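Local coordinates for protein putative alpha-N-acetylgalactosaminidase (Bacillus halodurans C-125, PDB 3CC1) that is probably an alpha-N-acetylgalactosaminidase, a glycoside hydrolase that would cleave terminal alpha-linked N-acetylgalactosamine from sugar chains, at residues P13-A24 against Y45-W56; S216-I224 against G267-L275. All coordinates share one frame; numbering follows the deposited sequence.

From the N terminus, strand 14-17 and the short helix 19-22 come first; the chain then runs through helix 28-41 and returns as strand 49-52, where contact 1 closes a beta-alpha-beta unit of the TIM barrel. Contact 2 opens only after that loop is finished, so the two are in series and neither encloses the other. It joins the segment leaving strand 214-216 to the one following helix 247-262, 42 residues intervening. The contact centres lie about 15 Å apart, yet they touch: the selenium of Met274 packs on Asn17, and Trp269 lies against Pro13. Backbone bonds from Leu275 to Met316 and Gly318 reach strand 315-317 and the residue after it, across 14-17 from 49-52.

Contact 1: P13-A24 against Y45-W56; sequences PMGWNSWDCYGA and YGWEYIVVDIQW
The carbonyl oxygen of Met14 takes two successive backbone N-H groups: Tyr49 N meets it on an in-plane lone pair at 3.0 Å, while Glu48 N comes from above the carbonyl plane. Beyond it the parallel ladder continues with Trp16 N to Tyr49 O, Val51 N to Trp16 O and Ser18 N to Val51 O. The selenomethionine side chain of Met14 bends at its last torsion (chi3 55°) and plants its methyl CE over one face of the Trp47 indole, 3.3 Å from the centroid of the five-membered ring, a CH-pi contact; Leu332 O holds the indole NE1. At the other end, Asn17 ND2 donates to the anti side of Asp53 OD2 at 3.0 Å, with the amide and carboxylate planes turned 64° apart. Asn17 OD1 meanwhile accepts from Trp19 N at 2.9 Å, a capping bond at the turn into helix 19-22. A leucine in place of Asn17 would probably leave Trp19 N without its cap and Asp53 OD2 without this donor, the carboxylate then held through OD1 alone among the bonds described here. Ser18 OG receives Asp53 N at 3.1 Å, almost straight, and Asp53 OD1 receives Ile54 N. Held at backbone and carboxylate alike, Asp53 sits beside His113 and a bound imidazole, probably from the crystallisation liquor, and may lie near the sugar pocket expected at the C-terminal ends of the barrel strands.

Contact 2: S216-I224 against G267-L275; sequences SLSPGPAPI and GHWPDCGML. Unlike the reference sequence in segment 267-275: Gly273 (reference Asp). With SO4 (sulfate ion), chain C.
Pro221 lays its ring beside that of Pro270, the two pointing the same way with Pro221 CD 3.7 Å from Pro270 CB. Pro221, which follows a cis peptide bond, also brings CG near Cys272 SG, while Trp260 of helix 247-262 packs against both prolines. Next to this pair Pro219 brings CG to 3.3 Å from Trp269 O, and its CB rests on His268 CB. The backbones make a single bridge: Asp271 N donates to Gly220 O at 2.8 Å, and Ala222 N donates to Asp271 O at 2.9 Å. Both segments are irregular loops of the TIM barrel, one following strand 214-216 and the other leading from helix 247-262 toward strand 279-280. Asp271 swings its carboxylate opposite its own backbone N (chi1 -170°), and OD1 accepts Gly273 N at 3.1 Å, an Asx turn; the carboxylate side chain also touches Lys182. Ala222 CB presses on Cys272 O at 3.4 Å, a buried carbonyl oxygen left without a polar partner. On the far side of the 216-224 loop, Ser218 OG donates at 2.7 Å to O4 of a sulfate, probably from the crystallisation liquor; the backbone nitrogens of Asp185, Ile186 and Ala187, with Arg190 of the second subunit, also bind this anion.

Contact 1: P13-A24 against Y45-W56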
loop_
_atom_site.group_PDB
_atom_site.type_symbol
_atom_site.label_atom_id
_atom_site.label_comp_id
_atom_site.label_asym_id
_atom_site.label_seq_id
_atom_site.Cartn_x
_atom_site.Cartn_y
_atom_site.Cartn_z
ATOM N N PRO A 13 -23.164 -3.121 -22.488
ATOM C CA PRO A 13 -22.922 -3.771 -23.782
ATOM C C PRO A 13 -22.329 -5.168 -23.645
ATOM O O PRO A 13 -21.453 -5.414 -22.815
ATOM C CB PRO A 13 -21.918 -2.816 -24.469
ATOM C CG PRO A 13 -22.186 -1.482 -23.853
ATOM C CD PRO A 13 -22.535 -1.782 -22.415
HETATM N N MSE A 14 -22.858 -6.060 -24.464
HETATM C CA MSE A 14 -22.349 -7.400 -24.653
HETATM C C MSE A 14 -22.015 -7.614 -26.126
HETATM O O MSE A 14 -22.843 -7.356 -27.028
HETATM C CB MSE A 14 -23.407 -8.434 -24.219
HETATM C CG MSE A 14 -23.738 -8.412 -22.718
HETATM SE SE MSE A 14 -25.147 -9.618 -22.272
HETATM C CE MSE A 14 -24.417 -11.275 -23.008
ATOM N N GLY A 15 -20.799 -8.086 -26.363
ATOM C CA GLY A 15 -20.344 -8.285 -27.714
ATOM C C GLY A 15 -18.975 -8.882 -27.822
ATOM O O GLY A 15 -18.514 -9.552 -26.920
ATOM N N TRP A 16 -18.382 -8.683 -28.996
ATOM C CA TRP A 16 -17.079 -9.188 -29.364
ATOM C C TRP A 16 -16.277 -7.992 -29.866
ATOM O O TRP A 16 -16.795 -7.108 -30.536
ATOM C CB TRP A 16 -17.211 -10.262 -30.462
ATOM C CG TRP A 16 -15.928 -10.686 -31.160
ATOM C CD1 TRP A 16 -15.071 -11.671 -30.771
ATOM C CD2 TRP A 16 -15.370 -10.138 -32.378
ATOM N NE1 TRP A 16 -13.989 -11.724 -31.617
ATOM C CE2 TRP A 16 -14.172 -10.828 -32.635
ATOM C CE3 TRP A 16 -15.748 -9.101 -33.245
ATOM C CZ2 TRP A 16 -13.387 -10.568 -33.744
ATOM C CZ3 TRP A 16 -14.960 -8.856 -34.377
ATOM C CH2 TRP A 16 -13.807 -9.585 -34.607
ATOM N N ASN A 17 -15.009 -7.974 -29.509
ATOM C CA ASN A 17 -14.068 -6.954 -29.952
ATOM C C ASN A 17 -12.809 -7.631 -30.540
ATOM O O ASN A 17 -12.314 -8.600 -29.996
ATOM C CB ASN A 17 -13.769 -6.024 -28.769
ATOM C CG ASN A 17 -12.739 -4.950 -29.077
ATOM O OD1 ASN A 17 -11.585 -5.250 -29.369
ATOM N ND2 ASN A 17 -13.153 -3.693 -29.007
ATOM N N SER A 18 -12.332 -7.099 -31.663
ATOM C CA SER A 18 -11.270 -7.700 -32.486
ATOM C C SER A 18 -9.867 -7.626 -31.865
ATOM O O SER A 18 -8.965 -8.274 -32.369
ATOM C CB SER A 18 -11.206 -7.022 -33.854
ATOM O OG SER A 18 -10.810 -5.669 -33.767
ATOM N N TRP A 19 -9.698 -6.874 -30.778
ATOM C CA TRP A 19 -8.355 -6.541 -30.283
ATOM C C TRP A 19 -7.536 -7.716 -29.736
ATOM O O TRP A 19 -6.376 -7.886 -30.107
ATOM C CB TRP A 19 -8.393 -5.424 -29.230
ATOM C CG TRP A 19 -7.015 -5.042 -28.826
ATOM C CD1 TRP A 19 -6.361 -5.453 -27.705
ATOM C CD2 TRP A 19 -6.094 -4.185 -29.526
ATOM N NE1 TRP A 19 -5.100 -4.922 -27.671
ATOM C CE2 TRP A 19 -4.907 -4.139 -28.764
ATOM C CE3 TRP A 19 -6.152 -3.459 -30.713
ATOM C CZ2 TRP A 19 -3.781 -3.418 -29.165
ATOM C CZ3 TRP A 19 -5.047 -2.730 -31.107
ATOM C CH2 TRP A 19 -3.874 -2.719 -30.344
ATOM N N ASP A 20 -8.118 -8.515 -28.851
ATOM C CA ASP A 20 -7.318 -9.555 -28.159
ATOM C C ASP A 20 -6.877 -10.695 -29.111
ATOM O O ASP A 20 -5.890 -11.374 -28.849
ATOM C CB ASP A 20 -8.058 -10.161 -26.965
ATOM C CG ASP A 20 -8.117 -9.259 -25.739
ATOM O OD1 ASP A 20 -7.652 -8.089 -25.743
ATOM O OD2 ASP A 20 -8.664 -9.763 -24.715
ATOM N N CYS A 21 -7.619 -10.891 -30.201
ATOM C CA CYS A 21 -7.309 -11.928 -31.200
ATOM C C CYS A 21 -6.497 -11.379 -32.361
ATOM O O CYS A 21 -5.540 -12.018 -32.773
ATOM C CB CYS A 21 -8.557 -12.691 -31.697
ATOM S SG CYS A 21 -10.060 -11.668 -31.981
ATOM N N TYR A 22 -6.842 -10.189 -32.863
ATOM C CA TYR A 22 -6.248 -9.687 -34.116
ATOM C C TYR A 22 -5.570 -8.320 -33.997
ATOM O O TYR A 22 -5.073 -7.754 -34.979
ATOM C CB TYR A 22 -7.297 -9.652 -35.261
ATOM C CG TYR A 22 -7.838 -11.021 -35.541
ATOM C CD1 TYR A 22 -6.986 -12.022 -35.977
ATOM C CD2 TYR A 22 -9.178 -11.343 -35.294
ATOM C CE1 TYR A 22 -7.433 -13.299 -36.194
ATOM C CE2 TYR A 22 -9.650 -12.623 -35.517
ATOM C CZ TYR A 22 -8.775 -13.595 -35.979
ATOM O OH TYR A 22 -9.204 -14.889 -36.178
ATOM N N GLY A 23 -5.526 -7.801 -32.786
ATOM C CA GLY A 23 -4.892 -6.529 -32.547
ATOM C C GLY A 23 -5.506 -5.431 -33.371
ATOM O O GLY A 23 -6.742 -5.260 -33.394
ATOM N N ALA A 24 -4.627 -4.677 -34.048
ATOM C CA ALA A 24 -5.027 -3.538 -34.885
ATOM C C ALA A 24 -5.378 -3.973 -36.328
ATOM O O ALA A 24 -5.733 -3.148 -37.158
ATOM C CB ALA A 24 -3.896 -2.453 -34.900
ATOM N N TYR A 45 -28.834 -14.928 -26.178
ATOM C CA TYR A 45 -28.469 -14.721 -24.761
ATOM C C TYR A 45 -28.141 -13.254 -24.464
ATOM O O TYR A 45 -27.841 -12.920 -23.336
ATOM C CB TYR A 45 -27.268 -15.571 -24.367
ATOM C CG TYR A 45 -27.572 -17.022 -24.404
ATOM C CD1 TYR A 45 -28.253 -17.626 -23.360
ATOM C CD2 TYR A 45 -27.222 -17.785 -25.490
ATOM C CE1 TYR A 45 -28.570 -18.950 -23.398
ATOM C CE2 TYR A 45 -27.523 -19.097 -25.539
ATOM C CZ TYR A 45 -28.207 -19.669 -24.499
ATOM O OH TYR A 45 -28.489 -20.994 -24.576
ATOM N N GLY A 46 -28.149 -12.410 -25.489
ATOM C CA GLY A 46 -27.979 -10.957 -25.320
ATOM C C GLY A 46 -26.718 -10.350 -25.916
ATOM O O GLY A 46 -26.508 -9.115 -25.842
ATOM N N TRP A 47 -25.878 -11.212 -26.484
ATOM C CA TRP A 47 -24.664 -10.787 -27.184
ATOM C C TRP A 47 -25.043 -10.137 -28.501
ATOM O O TRP A 47 -25.711 -10.740 -29.334
ATOM C CB TRP A 47 -23.724 -11.978 -27.461
ATOM C CG TRP A 47 -23.275 -12.675 -26.221
ATOM C CD1 TRP A 47 -23.898 -13.719 -25.600
ATOM C CD2 TRP A 47 -22.115 -12.382 -25.435
ATOM N NE1 TRP A 47 -23.216 -14.083 -24.467
ATOM C CE2 TRP A 47 -22.128 -13.272 -24.325
ATOM C CE3 TRP A 47 -21.086 -11.443 -25.534
ATOM C CZ2 TRP A 47 -21.137 -13.277 -23.363
ATOM C CZ3 TRP A 47 -20.102 -11.430 -24.547
ATOM C CH2 TRP A 47 -20.135 -12.349 -23.480
ATOM N N GLU A 48 -24.589 -8.903 -28.700
ATOM C CA GLU A 48 -25.089 -8.134 -29.811
ATOM C C GLU A 48 -24.115 -7.279 -30.610
ATOM O O GLU A 48 -24.365 -7.011 -31.773
ATOM C CB GLU A 48 -26.304 -7.344 -29.357
ATOM C CG GLU A 48 -26.058 -6.191 -28.555
ATOM C CD GLU A 48 -27.299 -5.299 -28.521
ATOM O OE1 GLU A 48 -28.047 -5.345 -29.525
ATOM O OE2 GLU A 48 -27.533 -4.557 -27.512
ATOM N N TYR A 49 -23.030 -6.842 -29.989
ATOM C CA TYR A 49 -22.124 -5.913 -30.628
ATOM C C TYR A 49 -20.938 -6.636 -31.264
ATOM O O TYR A 49 -20.374 -7.561 -30.689
ATOM C CB TYR A 49 -21.605 -4.894 -29.627
ATOM C CG TYR A 49 -22.606 -3.868 -29.235
ATOM C CD1 TYR A 49 -22.889 -2.804 -30.081
ATOM C CD2 TYR A 49 -23.332 -3.989 -28.053
ATOM C CE1 TYR A 49 -23.858 -1.868 -29.751
ATOM C CE2 TYR A 49 -24.282 -3.056 -27.704
ATOM C CZ TYR A 49 -24.539 -1.997 -28.551
ATOM O OH TYR A 49 -25.473 -1.042 -28.215
ATOM N N ILE A 50 -20.597 -6.199 -32.468
ATOM C CA ILE A 50 -19.417 -6.662 -33.215
ATOM C C ILE A 50 -18.562 -5.410 -33.406
ATOM O O ILE A 50 -18.970 -4.457 -34.102
ATOM C CB ILE A 50 -19.825 -7.325 -34.555
ATOM C CG1 ILE A 50 -20.620 -8.644 -34.295
ATOM C CG2 ILE A 50 -18.593 -7.542 -35.492
ATOM C CD1 ILE A 50 -19.760 -9.810 -33.735
ATOM N N VAL A 51 -17.405 -5.387 -32.746
ATOM C CA VAL A 51 -16.639 -4.128 -32.609
ATOM C C VAL A 51 -15.240 -4.261 -33.159
ATOM O O VAL A 51 -14.489 -5.158 -32.765
ATOM C CB VAL A 51 -16.552 -3.640 -31.127
ATOM C CG1 VAL A 51 -15.828 -2.258 -31.015
ATOM C CG2 VAL A 51 -17.960 -3.586 -30.474
ATOM N N VAL A 52 -14.913 -3.334 -34.062
ATOM C CA VAL A 52 -13.614 -3.278 -34.690
ATOM C C VAL A 52 -12.787 -2.284 -33.892
ATOM O O VAL A 52 -13.151 -1.130 -33.710
ATOM C CB VAL A 52 -13.698 -2.879 -36.201
ATOM C CG1 VAL A 52 -12.297 -2.580 -36.766
ATOM C CG2 VAL A 52 -14.403 -3.954 -37.036
ATOM N N ASP A 53 -11.688 -2.758 -33.349
ATOM C CA ASP A 53 -10.837 -1.887 -32.558
ATOM C C ASP A 53 -9.987 -0.933 -33.452
ATOM O O ASP A 53 -10.150 -0.849 -34.690
ATOM C CB ASP A 53 -10.011 -2.698 -31.523
ATOM C CG ASP A 53 -9.857 -1.946 -30.174
ATOM O OD1 ASP A 53 -9.120 -0.958 -30.110
ATOM O OD2 ASP A 53 -10.542 -2.287 -29.207
ATOM N N ILE A 54 -9.096 -0.208 -32.794
ATOM C CA ILE A 54 -8.397 0.890 -33.395
ATOM C C ILE A 54 -7.516 0.472 -34.587
ATOM O O ILE A 54 -7.147 -0.697 -34.747
ATOM C CB ILE A 54 -7.521 1.656 -32.377
ATOM C CG1 ILE A 54 -6.444 0.751 -31.755
ATOM C CG2 ILE A 54 -8.363 2.341 -31.323
ATOM C CD1 ILE A 54 -5.255 1.507 -31.126
ATOM N N GLN A 55 -7.229 1.463 -35.402
ATOM C CA GLN A 55 -6.259 1.372 -36.500
ATOM C C GLN A 55 -6.817 0.596 -37.687
ATOM O O GLN A 55 -6.085 0.040 -38.494
ATOM C CB GLN A 55 -4.891 0.856 -35.994
ATOM C CG GLN A 55 -4.227 1.914 -35.098
ATOM C CD GLN A 55 -2.912 1.483 -34.463
ATOM O OE1 GLN A 55 -1.920 2.189 -34.591
ATOM N NE2 GLN A 55 -2.925 0.389 -33.711
ATOM N N TRP A 56 -8.138 0.597 -37.768
ATOM C CA TRP A 56 -8.849 0.077 -38.909
ATOM C C TRP A 56 -8.589 0.879 -40.190
ATOM O O TRP A 56 -8.960 0.417 -41.264
ATOM C CB TRP A 56 -10.371 -0.006 -38.612
ATOM C CG TRP A 56 -10.963 1.227 -37.970
ATOM C CD1 TRP A 56 -11.186 1.405 -36.651
ATOM C CD2 TRP A 56 -11.408 2.433 -38.619
ATOM N NE1 TRP A 56 -11.703 2.657 -36.415
ATOM C CE2 TRP A 56 -11.869 3.302 -37.609
ATOM C CE3 TRP A 56 -11.455 2.866 -39.945
ATOM C CZ2 TRP A 56 -12.365 4.553 -37.884
ATOM C CZ3 TRP A 56 -11.953 4.101 -40.216
ATOM C CH2 TRP A 56 -12.400 4.944 -39.193
HETATM O O HOH W 1 -25.701 -5.242 -25.044
#

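Contact 2: S216-I224 against G267-L275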
loop_
_atom_site.group_PDB
_atom_site.type_symbol
_atom_site.label_atom_id
_atom_site.label_comp_id
_atom_site.label_asym_id
_atom_site.label_seq_id
_atom_site.Cartn_x
_atom_site.Cartn_y
_atom_site.Cartn_z
ATOM N N SER A 216 -19.021 5.368 -25.863
ATOM C CA SER A 216 -18.287 4.850 -24.742
ATOM C C SER A 216 -16.976 5.600 -24.642
ATOM O O SER A 216 -16.262 5.768 -25.640
ATOM C CB SER A 216 -18.057 3.376 -24.992
ATOM O OG SER A 216 -17.281 2.831 -23.967
ATOM N N LEU A 217 -16.678 6.095 -23.452
ATOM C CA LEU A 217 -15.457 6.864 -23.246
ATOM C C LEU A 217 -14.436 6.030 -22.456
ATOM O O LEU A 217 -14.088 4.903 -22.869
ATOM C CB LEU A 217 -15.767 8.197 -22.579
ATOM C CG LEU A 217 -16.638 9.101 -23.477
ATOM C CD1 LEU A 217 -17.036 10.340 -22.749
ATOM C CD2 LEU A 217 -15.979 9.452 -24.813
ATOM N N SER A 218 -13.922 6.556 -21.350
ATOM C CA SER A 218 -12.908 5.790 -20.580
ATOM C C SER A 218 -13.112 5.934 -19.085
ATOM O O SER A 218 -12.375 6.633 -18.425
ATOM C CB SER A 218 -11.471 6.186 -21.002
ATOM O OG SER A 218 -10.506 5.388 -20.323
ATOM N N PRO A 219 -14.157 5.286 -18.542
ATOM C CA PRO A 219 -14.552 5.546 -17.158
ATOM C C PRO A 219 -13.679 4.808 -16.164
ATOM O O PRO A 219 -13.753 5.059 -14.953
ATOM C CB PRO A 219 -16.003 5.028 -17.109
ATOM C CG PRO A 219 -16.036 3.928 -18.115
ATOM C CD PRO A 219 -15.074 4.358 -19.224
ATOM N N GLY A 220 -12.846 3.914 -16.667
ATOM C CA GLY A 220 -12.100 2.999 -15.786
ATOM C C GLY A 220 -13.012 1.889 -15.247
ATOM O O GLY A 220 -14.201 1.815 -15.596
ATOM N N PRO A 221 -12.472 1.012 -14.393
ATOM C CA PRO A 221 -11.133 0.984 -13.798
ATOM C C PRO A 221 -10.009 0.371 -14.663
ATOM O O PRO A 221 -8.841 0.430 -14.264
ATOM C CB PRO A 221 -11.344 0.140 -12.542
ATOM C CG PRO A 221 -12.400 -0.819 -12.924
ATOM C CD PRO A 221 -13.327 -0.068 -13.868
ATOM N N ALA A 222 -10.347 -0.227 -15.814
ATOM C CA ALA A 222 -9.365 -0.626 -16.794
ATOM C C ALA A 222 -9.299 0.467 -17.841
ATOM O O ALA A 222 -10.309 1.065 -18.172
ATOM C CB ALA A 222 -9.719 -1.995 -17.476
ATOM N N PRO A 223 -8.102 0.752 -18.366
ATOM C CA PRO A 223 -6.795 0.183 -18.048
ATOM C C PRO A 223 -6.240 0.702 -16.747
ATOM O O PRO A 223 -6.620 1.791 -16.261
ATOM C CB PRO A 223 -5.929 0.616 -19.245
ATOM C CG PRO A 223 -6.549 1.954 -19.622
ATOM C CD PRO A 223 -8.027 1.690 -19.498
ATOM N N ILE A 224 -5.417 -0.119 -16.135
ATOM C CA ILE A 224 -4.778 0.231 -14.860
ATOM C C ILE A 224 -3.615 1.172 -15.156
ATOM O O ILE A 224 -2.763 0.882 -15.985
ATOM C CB ILE A 224 -4.289 -1.030 -14.042
ATOM C CG1 ILE A 224 -5.426 -2.066 -13.870
ATOM C CG2 ILE A 224 -3.726 -0.591 -12.672
ATOM C CD1 ILE A 224 -5.042 -3.353 -13.134
ATOM N N GLY A 267 -21.436 8.313 -13.694
ATOM C CA GLY A 267 -22.667 7.598 -14.056
ATOM C C GLY A 267 -22.489 6.745 -15.294
ATOM O O GLY A 267 -23.351 6.712 -16.172
ATOM N N HIS A 268 -21.354 6.065 -15.371
ATOM C CA HIS A 268 -21.099 5.094 -16.427
ATOM C C HIS A 268 -20.776 3.758 -15.822
ATOM O O HIS A 268 -20.489 3.660 -14.640
ATOM C CB HIS A 268 -19.972 5.589 -17.350
ATOM C CG HIS A 268 -20.375 6.771 -18.185
ATOM N ND1 HIS A 268 -19.945 8.057 -17.921
ATOM C CD2 HIS A 268 -21.225 6.868 -19.236
ATOM C CE1 HIS A 268 -20.500 8.890 -18.786
ATOM N NE2 HIS A 268 -21.278 8.193 -19.598
ATOM N N TRP A 269 -20.870 2.717 -16.616
ATOM C CA TRP A 269 -20.523 1.368 -16.129
ATOM C C TRP A 269 -19.042 1.368 -15.905
ATOM O O TRP A 269 -18.331 2.060 -16.619
ATOM C CB TRP A 269 -20.784 0.251 -17.161
ATOM C CG TRP A 269 -22.053 0.329 -17.857
ATOM C CD1 TRP A 269 -22.266 0.609 -19.191
ATOM C CD2 TRP A 269 -23.302 0.125 -17.284
ATOM N NE1 TRP A 269 -23.609 0.597 -19.462
ATOM C CE2 TRP A 269 -24.266 0.302 -18.298
ATOM C CE3 TRP A 269 -23.719 -0.191 -16.003
ATOM C CZ2 TRP A 269 -25.600 0.166 -18.066
ATOM C CZ3 TRP A 269 -25.042 -0.328 -15.789
ATOM C CH2 TRP A 269 -25.960 -0.144 -16.803
ATOM N N PRO A 270 -18.574 0.541 -14.965
ATOM C CA PRO A 270 -17.144 0.284 -14.877
ATOM C C PRO A 270 -16.695 -0.698 -15.957
ATOM O O PRO A 270 -17.212 -1.837 -16.054
ATOM C CB PRO A 270 -16.984 -0.343 -13.491
ATOM C CG PRO A 270 -18.344 -1.090 -13.304
ATOM C CD PRO A 270 -19.360 -0.243 -13.988
ATOM N N ASP A 271 -15.711 -0.275 -16.723
ATOM C CA ASP A 271 -15.102 -1.138 -17.691
ATOM C C ASP A 271 -13.885 -1.850 -17.118
ATOM O O ASP A 271 -12.847 -1.226 -16.904
ATOM C CB ASP A 271 -14.702 -0.338 -18.926
ATOM C CG ASP A 271 -14.273 -1.252 -20.089
ATOM O OD1 ASP A 271 -14.350 -2.515 -19.956
ATOM O OD2 ASP A 271 -13.858 -0.708 -21.141
ATOM N N CYS A 272 -14.021 -3.164 -16.919
ATOM C CA CYS A 272 -12.975 -3.976 -16.300
ATOM C C CYS A 272 -12.005 -4.551 -17.315
ATOM O O CYS A 272 -10.950 -5.071 -16.969
ATOM C CB CYS A 272 -13.587 -5.101 -15.471
ATOM S SG CYS A 272 -14.468 -4.449 -14.027
ATOM N N GLY A 273 -12.374 -4.433 -18.579
ATOM C CA GLY A 273 -11.553 -4.908 -19.644
ATOM C C GLY A 273 -12.205 -5.953 -20.533
ATOM O O GLY A 273 -13.162 -6.628 -20.172
HETATM N N MSE A 274 -11.639 -6.115 -21.714
HETATM C CA MSE A 274 -12.141 -7.123 -22.629
HETATM C C MSE A 274 -11.818 -8.511 -22.061
HETATM O O MSE A 274 -10.891 -8.663 -21.254
HETATM C CB MSE A 274 -11.587 -6.866 -24.021
HETATM C CG MSE A 274 -12.211 -5.554 -24.690
HETATM SE SE MSE A 274 -11.148 -5.133 -26.171
HETATM C CE MSE A 274 -9.290 -5.178 -25.600
ATOM N N LEU A 275 -12.644 -9.494 -22.407
ATOM C CA LEU A 275 -12.481 -10.879 -21.896
ATOM C C LEU A 275 -11.456 -11.693 -22.700
ATOM O O LEU A 275 -11.740 -12.077 -23.836
ATOM C CB LEU A 275 -13.828 -11.618 -21.879
ATOM C CG LEU A 275 -15.022 -10.786 -21.375
ATOM C CD1 LEU A 275 -16.376 -11.542 -21.626
ATOM C CD2 LEU A 275 -14.795 -10.396 -19.882
HETATM S S SO4 C . -7.896 5.805 -22.581
HETATM O O1 SO4 C . -6.861 6.693 -22.049
HETATM O O2 SO4 C . -7.511 5.211 -23.888
HETATM O O3 SO4 C . -9.055 6.668 -22.835
HETATM O O4 SO4 C . -8.235 4.749 -21.642
#